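Local atomic coordinates of putative MAR1 (Leishmania donovani, PDB entry 1X9G), a protein that is of unknown function but belongs to the isochorismatase superfamily and is regarded as a putative ribonuclease. Residues F23-L28 against V111-E116; V43-R48 against F136-G141; K61-E66 against T84-E89. All blocks are in the same frame, centred on the assembly; numbering follows the deposited sequence.

The three contacts belong to one parallel sheet and a helix packed on it. Contact 1 pairs the two central strands. Contact 3 pairs the strand next to 21-26 with the outermost strand on that side within the chain, and its centre lies about 10 Å from that of contact 1; Phe23 O and Ile63 N, 2.8 Å apart, probably hydrogen-bond between them. Contact 2 sets helix 39-55 against the strand on the other side of 109-115, its centre about 8 Å from contact 1. Ala46 O and Tyr62 OH, 2.7 Å apart and probably hydrogen-bonded, join contacts 2 and 3. Asp27 hydrogen-bonds Thr65, tying contacts 1 and 3; with Lys90 and Cys120 it probably forms the Asp-Lys-Cys site of isochorismatase relatives.

Contact 1. Residues F23-L28 against V111-E116; sequences FLCVDL and VVFGIE
Phe113 turns its ring back over the neighbouring strand at Leu24 and Cys25. Its CG stands between its own backbone N and carbonyl carbon (chi1 50°), and the ring beyond it lies over those two residues. One face of the ring receives Leu24 O, 3.2 Å above the plane and displaced toward the rim, and Cys25 CA, which makes a CH-pi contact 4.0 Å from the centroid. Cys25 CB reaches Phe113 CE1 at 3.5 Å, while its SG stays oblique to the ring in a sulfur-aromatic contact. Phe23 CB abuts the ring edge close to its plane, near CE2. The Phe23 ring itself lies alongside Val111, its CD2 edge 3.6 Å from Val111 CB, and the two side chains point the same way.

Leu24 and Val112 face the opposite side of the sheet, where helix 117-130 covers them; helix 39-55 packs on Phe23. Four backbone bonds link the parallel strands: Leu24 N to Val111 O, Phe113 N to Leu24 O, Val26 N to Phe113 O, and Ile115 N to Val26 O at 3.2 Å. Gly114, at a positive phi of 123°, brings its CA to 3.5 Å from Val26 O in a CA-H...O contact.

Beyond the last bridge to 111-116, Asp27 turns into the loop, its OD2 hydrogen-bonded to Thr65 OG1 and its OD1 in a salt bridge with Lys90, and touches Cys120. The chemistry is thus a buried backbone ladder flanked by apolar side chains, which gives way to a polar cluster at its end, consistent with the Asp-Lys-Cys triad of the isochorismatase superfamily at the C-terminal end of the sheet.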
loop_
_atom_site.group_PDB
_atom_site.type_symbol
_atom_site.label_atom_id
_atom_site.label_comp_id
_atom_site.label_asym_id
_atom_site.label_seq_id
_atom_site.Cartn_x
_atom_site.Cartn_y
_atom_site.Cartn_z
ATOM N N PHE A 23 -2.275 -20.968 -17.322
ATOM C CA PHE A 23 -2.705 -21.223 -15.969
ATOM C C PHE A 23 -1.677 -22.121 -15.284
ATOM O O PHE A 23 -1.324 -23.191 -15.771
ATOM C CB PHE A 23 -4.110 -21.824 -15.945
ATOM C CG PHE A 23 -5.149 -20.977 -16.668
ATOM C CD1 PHE A 23 -5.962 -21.532 -17.640
ATOM C CD2 PHE A 23 -5.308 -19.618 -16.366
ATOM C CE1 PHE A 23 -6.933 -20.747 -18.320
ATOM C CE2 PHE A 23 -6.268 -18.832 -17.034
ATOM C CZ PHE A 23 -7.087 -19.408 -18.023
ATOM N N LEU A 24 -1.161 -21.643 -14.158
ATOM C CA LEU A 24 -0.084 -22.321 -13.464
ATOM C C LEU A 24 -0.553 -22.686 -12.083
ATOM O O LEU A 24 -0.763 -21.802 -11.249
ATOM C CB LEU A 24 1.122 -21.408 -13.406
ATOM C CG LEU A 24 2.416 -21.974 -12.890
ATOM C CD1 LEU A 24 2.560 -23.443 -13.335
ATOM C CD2 LEU A 24 3.615 -21.071 -13.339
ATOM N N CYS A 25 -0.718 -23.988 -11.848
ATOM C CA CYS A 25 -1.324 -24.479 -10.630
ATOM C C CYS A 25 -0.228 -24.980 -9.698
ATOM O O CYS A 25 0.349 -26.064 -9.913
ATOM C CB CYS A 25 -2.332 -25.575 -10.945
ATOM S SG CYS A 25 -2.983 -26.353 -9.448
ATOM N N VAL A 26 0.086 -24.184 -8.673
ATOM C CA VAL A 26 1.358 -24.414 -7.987
ATOM C C VAL A 26 1.296 -25.134 -6.636
ATOM O O VAL A 26 0.697 -24.635 -5.717
ATOM C CB VAL A 26 2.401 -23.218 -8.099
ATOM C CG1 VAL A 26 1.787 -21.960 -8.558
ATOM C CG2 VAL A 26 3.270 -23.051 -6.851
ATOM N N ASP A 27 1.877 -26.348 -6.596
ATOM C CA ASP A 27 2.102 -27.149 -5.365
ATOM C C ASP A 27 0.899 -27.469 -4.449
ATOM O O ASP A 27 1.048 -27.663 -3.246
ATOM C CB ASP A 27 3.273 -26.581 -4.561
ATOM C CG ASP A 27 4.550 -26.470 -5.380
ATOM O OD1 ASP A 27 5.530 -25.882 -4.834
ATOM O OD2 ASP A 27 4.601 -26.968 -6.538
ATOM N N LEU A 28 -0.290 -27.586 -5.023
ATOM C CA LEU A 28 -1.463 -27.960 -4.232
ATOM C C LEU A 28 -1.490 -29.481 -3.838
ATOM O O LEU A 28 -2.279 -30.285 -4.333
ATOM C CB LEU A 28 -2.736 -27.465 -4.943
ATOM C CG LEU A 28 -2.921 -25.934 -5.022
ATOM C CD1 LEU A 28 -4.092 -25.536 -5.906
ATOM C CD2 LEU A 28 -3.022 -25.228 -3.633
ATOM N N VAL A 111 -1.219 -16.693 -15.242
ATOM C CA VAL A 111 -2.138 -16.602 -14.138
ATOM C C VAL A 111 -1.651 -17.647 -13.134
ATOM O O VAL A 111 -1.710 -18.872 -13.390
ATOM C CB VAL A 111 -3.563 -16.951 -14.609
ATOM C CG1 VAL A 111 -4.558 -17.030 -13.443
ATOM C CG2 VAL A 111 -4.041 -16.016 -15.719
ATOM N N VAL A 112 -1.167 -17.176 -11.984
ATOM C CA VAL A 112 -0.431 -18.009 -11.039
ATOM C C VAL A 112 -1.239 -18.174 -9.778
ATOM O O VAL A 112 -1.737 -17.209 -9.242
ATOM C CB VAL A 112 0.942 -17.416 -10.746
ATOM C CG1 VAL A 112 1.715 -18.296 -9.791
ATOM C CG2 VAL A 112 1.728 -17.307 -12.003
ATOM N N PHE A 113 -1.436 -19.405 -9.328
ATOM C CA PHE A 113 -2.284 -19.614 -8.176
ATOM C C PHE A 113 -1.770 -20.819 -7.418
ATOM O O PHE A 113 -1.053 -21.577 -7.991
ATOM C CB PHE A 113 -3.746 -19.760 -8.608
ATOM C CG PHE A 113 -3.959 -20.743 -9.692
ATOM C CD1 PHE A 113 -4.401 -22.045 -9.396
ATOM C CD2 PHE A 113 -3.758 -20.390 -11.022
ATOM C CE1 PHE A 113 -4.587 -23.000 -10.418
ATOM C CE2 PHE A 113 -3.960 -21.330 -12.048
ATOM C CZ PHE A 113 -4.367 -22.642 -11.732
ATOM N N GLY A 114 -2.121 -20.960 -6.143
ATOM C CA GLY A 114 -1.603 -22.006 -5.269
ATOM C C GLY A 114 -0.895 -21.567 -3.979
ATOM O O GLY A 114 -1.162 -20.506 -3.442
ATOM N N ILE A 115 0.067 -22.381 -3.552
ATOM C CA ILE A 115 0.664 -22.341 -2.268
ATOM C C ILE A 115 2.184 -22.566 -2.461
ATOM O O ILE A 115 2.544 -23.250 -3.373
ATOM C CB ILE A 115 0.014 -23.402 -1.393
ATOM C CG1 ILE A 115 0.001 -22.910 0.051
ATOM C CG2 ILE A 115 0.681 -24.859 -1.513
ATOM C CD1 ILE A 115 -1.376 -22.505 0.507
ATOM N N GLU A 116 3.088 -21.929 -1.686
ATOM C CA GLU A 116 2.793 -20.901 -0.674
ATOM C C GLU A 116 3.162 -19.518 -1.159
ATOM O O GLU A 116 4.221 -19.337 -1.776
ATOM C CB GLU A 116 3.575 -21.188 0.603
ATOM C CG GLU A 116 3.394 -22.583 1.164
ATOM C CD GLU A 116 3.516 -22.653 2.687
ATOM O OE1 GLU A 116 4.053 -23.679 3.157
ATOM O OE2 GLU A 116 3.092 -21.710 3.418
#

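Contact 2. Residues V43-R48 against F136-G141; sequences VFVANR and FLPKDG
Val45 projects from helix 39-55 into the bend formed by Pro138, Asp140 and Gly141, and does almost all of the touching. Its two methyls divide the work. CG1, anti to the backbone N (chi1 165°), meets the proline ring at Pro138 CG, 3.8 Å away, the two side chains slanting across each other. CG2 lies 3.7 Å from Gly141 CA and 3.9 Å from Asp140 CB. The approach is close because Gly141 offers only its backbone to the valine. Gly141 N also bonds to Pro138 O, which closes the turn that receives Val45.

One helical turn on, Arg48 NH1 stands 4.4 Å from Asp140 OD2, too far for a salt bridge. Ser169 OG mediates instead, hydrogen-bonding both Arg48 NH1 and Asp140 OD2. Phe44 points its ring edge at the guanidinium face, Phe44 CE2 sitting 3.6 Å above the plane over its centre, and Arg48 NH2 lies at the edge of the phenyl ring.

Further out, Ser169 and Ile172 of helix 169-176 touch Val45 and Pro138 respectively, and Pro138 also rests on Phe113. The contact therefore lies where helices 39-55 and 169-176 meet over strands 109-115 and 134-143.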
loop_
_atom_site.group_PDB
_atom_site.type_symbol
_atom_site.label_atom_id
_atom_site.label_comp_id
_atom_site.label_asym_id
_atom_site.label_seq_id
_atom_site.Cartn_x
_atom_site.Cartn_y
_atom_site.Cartn_z
ATOM N N VAL A 43 -8.149 -24.753 -3.993
ATOM C CA VAL A 43 -8.638 -25.886 -4.788
ATOM C C VAL A 43 -9.771 -25.404 -5.693
ATOM O O VAL A 43 -9.826 -25.736 -6.867
ATOM C CB VAL A 43 -9.063 -27.078 -3.845
ATOM C CG1 VAL A 43 -9.758 -28.186 -4.571
ATOM C CG2 VAL A 43 -7.831 -27.655 -3.106
ATOM N N PHE A 44 -10.656 -24.592 -5.126
ATOM C CA PHE A 44 -11.811 -24.074 -5.838
ATOM C C PHE A 44 -11.407 -23.274 -7.066
ATOM O O PHE A 44 -12.060 -23.371 -8.120
ATOM C CB PHE A 44 -12.668 -23.205 -4.905
ATOM C CG PHE A 44 -13.777 -22.491 -5.609
ATOM C CD1 PHE A 44 -14.994 -23.148 -5.878
ATOM C CD2 PHE A 44 -13.606 -21.184 -6.058
ATOM C CE1 PHE A 44 -16.053 -22.479 -6.578
ATOM C CE2 PHE A 44 -14.647 -20.516 -6.757
ATOM C CZ PHE A 44 -15.869 -21.168 -6.998
ATOM N N VAL A 45 -10.348 -22.481 -6.904
ATOM C CA VAL A 45 -9.843 -21.567 -7.917
ATOM C C VAL A 45 -9.128 -22.397 -8.965
ATOM O O VAL A 45 -9.229 -22.115 -10.158
ATOM C CB VAL A 45 -8.890 -20.457 -7.291
ATOM C CG1 VAL A 45 -8.084 -19.727 -8.340
ATOM C CG2 VAL A 45 -9.678 -19.461 -6.485
ATOM N N ALA A 46 -8.400 -23.407 -8.516
ATOM C CA ALA A 46 -7.761 -24.397 -9.405
ATOM C C ALA A 46 -8.773 -25.069 -10.308
ATOM O O ALA A 46 -8.576 -25.103 -11.525
ATOM C CB ALA A 46 -7.001 -25.452 -8.605
ATOM N N ASN A 47 -9.874 -25.545 -9.724
ATOM C CA ASN A 47 -11.014 -26.047 -10.533
ATOM C C ASN A 47 -11.585 -24.973 -11.445
ATOM O O ASN A 47 -11.666 -25.223 -12.641
ATOM C CB ASN A 47 -12.140 -26.671 -9.691
ATOM C CG ASN A 47 -11.716 -27.969 -8.996
ATOM O OD1 ASN A 47 -11.026 -28.824 -9.577
ATOM N ND2 ASN A 47 -12.144 -28.121 -7.738
ATOM N N ARG A 48 -11.927 -23.783 -10.906
ATOM C CA ARG A 48 -12.455 -22.655 -11.723
ATOM C C ARG A 48 -11.665 -22.332 -12.989
ATOM O O ARG A 48 -12.249 -22.237 -14.069
ATOM C CB ARG A 48 -12.663 -21.365 -10.908
ATOM C CG ARG A 48 -13.118 -20.152 -11.760
ATOM C CD ARG A 48 -13.502 -18.889 -10.893
ATOM N NE ARG A 48 -14.893 -18.958 -10.417
ATOM C CZ ARG A 48 -15.420 -18.196 -9.457
ATOM N NH1 ARG A 48 -14.690 -17.249 -8.849
ATOM N NH2 ARG A 48 -16.695 -18.360 -9.105
ATOM N N PHE A 136 -0.549 -12.412 -13.408
ATOM C CA PHE A 136 -1.857 -12.117 -12.830
ATOM C C PHE A 136 -2.180 -13.149 -11.811
ATOM O O PHE A 136 -2.019 -14.344 -12.068
ATOM C CB PHE A 136 -2.949 -12.119 -13.899
ATOM C CG PHE A 136 -2.658 -11.206 -15.037
ATOM C CD1 PHE A 136 -1.865 -11.643 -16.101
ATOM C CD2 PHE A 136 -3.154 -9.893 -15.040
ATOM C CE1 PHE A 136 -1.586 -10.771 -17.170
ATOM C CE2 PHE A 136 -2.871 -9.014 -16.069
ATOM C CZ PHE A 136 -2.099 -9.459 -17.150
ATOM N N LEU A 137 -2.626 -12.703 -10.640
ATOM C CA LEU A 137 -2.685 -13.589 -9.498
ATOM C C LEU A 137 -4.038 -13.444 -8.842
ATOM O O LEU A 137 -4.397 -12.376 -8.441
ATOM C CB LEU A 137 -1.536 -13.237 -8.502
ATOM C CG LEU A 137 -0.096 -13.422 -9.014
ATOM C CD1 LEU A 137 0.715 -12.233 -8.768
ATOM C CD2 LEU A 137 0.548 -14.659 -8.366
ATOM N N PRO A 138 -4.820 -14.530 -8.763
ATOM C CA PRO A 138 -6.048 -14.400 -7.992
ATOM C C PRO A 138 -5.744 -14.628 -6.526
ATOM O O PRO A 138 -5.439 -15.777 -6.161
ATOM C CB PRO A 138 -6.899 -15.554 -8.520
ATOM C CG PRO A 138 -5.864 -16.636 -8.849
ATOM C CD PRO A 138 -4.671 -15.876 -9.370
ATOM N N LYS A 139 -5.827 -13.573 -5.709
ATOM C CA LYS A 139 -5.554 -13.654 -4.261
ATOM C C LYS A 139 -6.421 -14.678 -3.559
ATOM O O LYS A 139 -6.067 -15.247 -2.520
ATOM C CB LYS A 139 -5.778 -12.301 -3.595
ATOM C CG LYS A 139 -5.270 -12.278 -2.157
ATOM C CD LYS A 139 -5.381 -10.869 -1.578
ATOM C CE LYS A 139 -5.713 -10.904 -0.122
ATOM N NZ LYS A 139 -5.009 -9.732 0.500
ATOM N N ASP A 140 -7.615 -14.759 -4.096
ATOM C CA ASP A 140 -8.524 -15.851 -4.094
ATOM C C ASP A 140 -7.984 -17.279 -3.920
ATOM O O ASP A 140 -8.503 -18.076 -3.124
ATOM C CB ASP A 140 -9.176 -15.754 -5.491
ATOM C CG ASP A 140 -10.586 -15.778 -5.382
ATOM O OD1 ASP A 140 -10.966 -15.641 -4.214
ATOM O OD2 ASP A 140 -11.330 -15.944 -6.349
ATOM N N GLY A 141 -6.984 -17.609 -4.730
ATOM C CA GLY A 141 -6.438 -18.944 -4.825
ATOM C C GLY A 141 -4.975 -18.930 -4.423
ATOM O O GLY A 141 -4.158 -19.663 -4.993
#

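Contact 3. Residues K61-E66 against T84-E89; sequences KYIVTE and TAHLIE
His86 has its CG beside its own backbone N (chi1 -51°), and the imidazole turns its CD2 edge to the carbonyl of the facing strand, with His86 CD2 3.6 Å from Tyr62 O. On the other side of the sheet, Leu87 CG is anti to its backbone N (chi1 155°), and the branch ends with Leu87 CD1 3.6 Å from Glu66 CG, the two side chains slanting across each other. Thr65 and Ile88 lie side by side on the His86 face; their separation is modelled unusually short and its detail is doubtful.

Glu66 and Glu89 also run alongside each other, their carboxylate planes 64° apart and Glu66 OE1 4.3 Å from Glu89 OE2. Such like charges would be expected to raise each other's proton affinity somewhat. Glu66 OE2 accepts a bond from Ile75 N, which anchors that carboxylate.

The backbones are joined by His86 N to Tyr62 O (2.9 Å), Ile88 N to Val64 O (2.8 Å) and Glu66 N to Ile88 O, with a weak bond from Val64 N to His86 O. The Tyr62 hydroxyl, meanwhile, reaches helix 39-55 at Ala46, and Ile63 and Ile88 pack on Val100 of helix 98-102.

This in-register parallel pair forms one margin of the chain's six-stranded sheet, whose 3-2-1-4-5-6 strand order is that of the Rossmann-like isochorismatase fold.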
loop_
_atom_site.group_PDB
_atom_site.type_symbol
_atom_site.label_atom_id
_atom_site.label_comp_id
_atom_site.label_asym_id
_atom_site.label_seq_id
_atom_site.Cartn_x
_atom_site.Cartn_y
_atom_site.Cartn_z
ATOM N N LYS A 61 -2.852 -22.720 -22.023
ATOM C CA LYS A 61 -2.314 -23.961 -21.473
ATOM C C LYS A 61 -2.609 -24.052 -19.967
ATOM O O LYS A 61 -2.852 -23.028 -19.301
ATOM C CB LYS A 61 -0.794 -24.020 -21.679
ATOM C CG LYS A 61 -0.370 -23.612 -23.102
ATOM C CD LYS A 61 1.297 -23.496 -23.045
ATOM C CE LYS A 61 1.532 -23.105 -24.720
ATOM N NZ LYS A 61 3.056 -22.979 -24.847
ATOM N N TYR A 62 -2.559 -25.268 -19.427
ATOM C CA TYR A 62 -2.762 -25.466 -17.992
ATOM C C TYR A 62 -1.630 -26.327 -17.425
ATOM O O TYR A 62 -1.306 -27.387 -17.968
ATOM C CB TYR A 62 -4.122 -26.103 -17.762
ATOM C CG TYR A 62 -4.635 -26.018 -16.356
ATOM C CD1 TYR A 62 -5.647 -25.105 -16.019
ATOM C CD2 TYR A 62 -4.120 -26.858 -15.340
ATOM C CE1 TYR A 62 -6.132 -25.018 -14.728
ATOM C CE2 TYR A 62 -4.606 -26.788 -14.039
ATOM C CZ TYR A 62 -5.611 -25.866 -13.747
ATOM O OH TYR A 62 -6.106 -25.798 -12.477
ATOM N N ILE A 63 -1.023 -25.875 -16.333
ATOM C CA ILE A 63 0.236 -26.443 -15.861
ATOM C C ILE A 63 0.175 -26.717 -14.341
ATOM O O ILE A 63 -0.244 -25.870 -13.561
ATOM C CB ILE A 63 1.445 -25.530 -16.278
ATOM C CG1 ILE A 63 1.443 -25.283 -17.793
ATOM C CG2 ILE A 63 2.810 -26.073 -15.790
ATOM C CD1 ILE A 63 2.483 -24.262 -18.250
ATOM N N VAL A 64 0.563 -27.913 -13.932
ATOM C CA VAL A 64 0.518 -28.329 -12.545
ATOM C C VAL A 64 1.957 -28.651 -12.238
ATOM O O VAL A 64 2.584 -29.423 -12.957
ATOM C CB VAL A 64 -0.317 -29.628 -12.386
ATOM C CG1 VAL A 64 -0.303 -30.148 -10.969
ATOM C CG2 VAL A 64 -1.764 -29.420 -12.894
ATOM N N THR A 65 2.504 -28.032 -11.197
ATOM C CA THR A 65 3.791 -28.488 -10.664
ATOM C C THR A 65 3.509 -29.204 -9.345
ATOM O O THR A 65 2.643 -28.766 -8.562
ATOM C CB THR A 65 4.779 -27.330 -10.404
ATOM O OG1 THR A 65 4.262 -26.535 -9.349
ATOM C CG2 THR A 65 4.940 -26.457 -11.601
ATOM N N GLU A 66 4.215 -30.318 -9.112
ATOM C CA GLU A 66 4.239 -30.938 -7.796
ATOM C C GLU A 66 5.671 -30.864 -7.337
ATOM O O GLU A 66 6.590 -31.223 -8.078
ATOM C CB GLU A 66 3.829 -32.410 -7.796
ATOM C CG GLU A 66 2.864 -32.891 -8.862
ATOM C CD GLU A 66 2.274 -34.244 -8.517
ATOM O OE1 GLU A 66 3.002 -35.265 -8.587
ATOM O OE2 GLU A 66 1.082 -34.285 -8.154
ATOM N N THR A 84 -5.643 -31.916 -21.108
ATOM C CA THR A 84 -4.519 -31.230 -21.723
ATOM C C THR A 84 -3.387 -30.814 -20.752
ATOM O O THR A 84 -2.352 -30.329 -21.210
ATOM C CB THR A 84 -5.001 -30.004 -22.533
ATOM O OG1 THR A 84 -6.053 -29.351 -21.820
ATOM C CG2 THR A 84 -5.533 -30.438 -23.910
ATOM N N ALA A 85 -3.569 -31.019 -19.443
ATOM C CA ALA A 85 -2.625 -30.506 -18.408
ATOM C C ALA A 85 -1.141 -30.923 -18.544
ATOM O O ALA A 85 -0.849 -32.085 -18.814
ATOM C CB ALA A 85 -3.136 -30.848 -16.990
ATOM N N HIS A 86 -0.205 -29.991 -18.343
ATOM C CA HIS A 86 1.214 -30.359 -18.372
ATOM C C HIS A 86 1.720 -30.485 -16.976
ATOM O O HIS A 86 2.177 -29.516 -16.347
ATOM C CB HIS A 86 2.055 -29.386 -19.158
ATOM C CG HIS A 86 1.514 -29.112 -20.516
ATOM N ND1 HIS A 86 2.026 -29.699 -21.650
ATOM C CD2 HIS A 86 0.478 -28.337 -20.922
ATOM C CE1 HIS A 86 1.328 -29.297 -22.699
ATOM N NE2 HIS A 86 0.386 -28.465 -22.286
ATOM N N LEU A 87 1.629 -31.701 -16.479
ATOM C CA LEU A 87 1.955 -31.968 -15.114
ATOM C C LEU A 87 3.456 -32.227 -14.958
ATOM O O LEU A 87 4.018 -33.017 -15.681
ATOM C CB LEU A 87 1.038 -33.073 -14.629
ATOM C CG LEU A 87 1.297 -34.041 -13.508
ATOM C CD1 LEU A 87 2.146 -33.466 -12.384
ATOM C CD2 LEU A 87 -0.119 -34.288 -13.053
ATOM N N ILE A 88 4.104 -31.482 -14.051
ATOM C CA ILE A 88 5.558 -31.523 -13.908
ATOM C C ILE A 88 5.973 -31.501 -12.426
ATOM O O ILE A 88 5.181 -31.166 -11.555
ATOM C CB ILE A 88 6.350 -30.478 -14.868
ATOM C CG1 ILE A 88 7.213 -29.493 -14.103
ATOM C CG2 ILE A 88 5.464 -29.767 -15.907
ATOM C CD1 ILE A 88 6.486 -28.244 -13.772
ATOM N N GLU A 89 7.206 -31.903 -12.150
ATOM C CA GLU A 89 7.661 -32.182 -10.776
ATOM C C GLU A 89 9.003 -31.507 -10.566
ATOM O O GLU A 89 9.806 -31.388 -11.496
ATOM C CB GLU A 89 7.803 -33.702 -10.536
ATOM C CG GLU A 89 6.475 -34.521 -10.570
ATOM C CD GLU A 89 6.687 -36.080 -10.502
ATOM O OE1 GLU A 89 7.510 -36.560 -9.682
ATOM O OE2 GLU A 89 6.025 -36.825 -11.278
#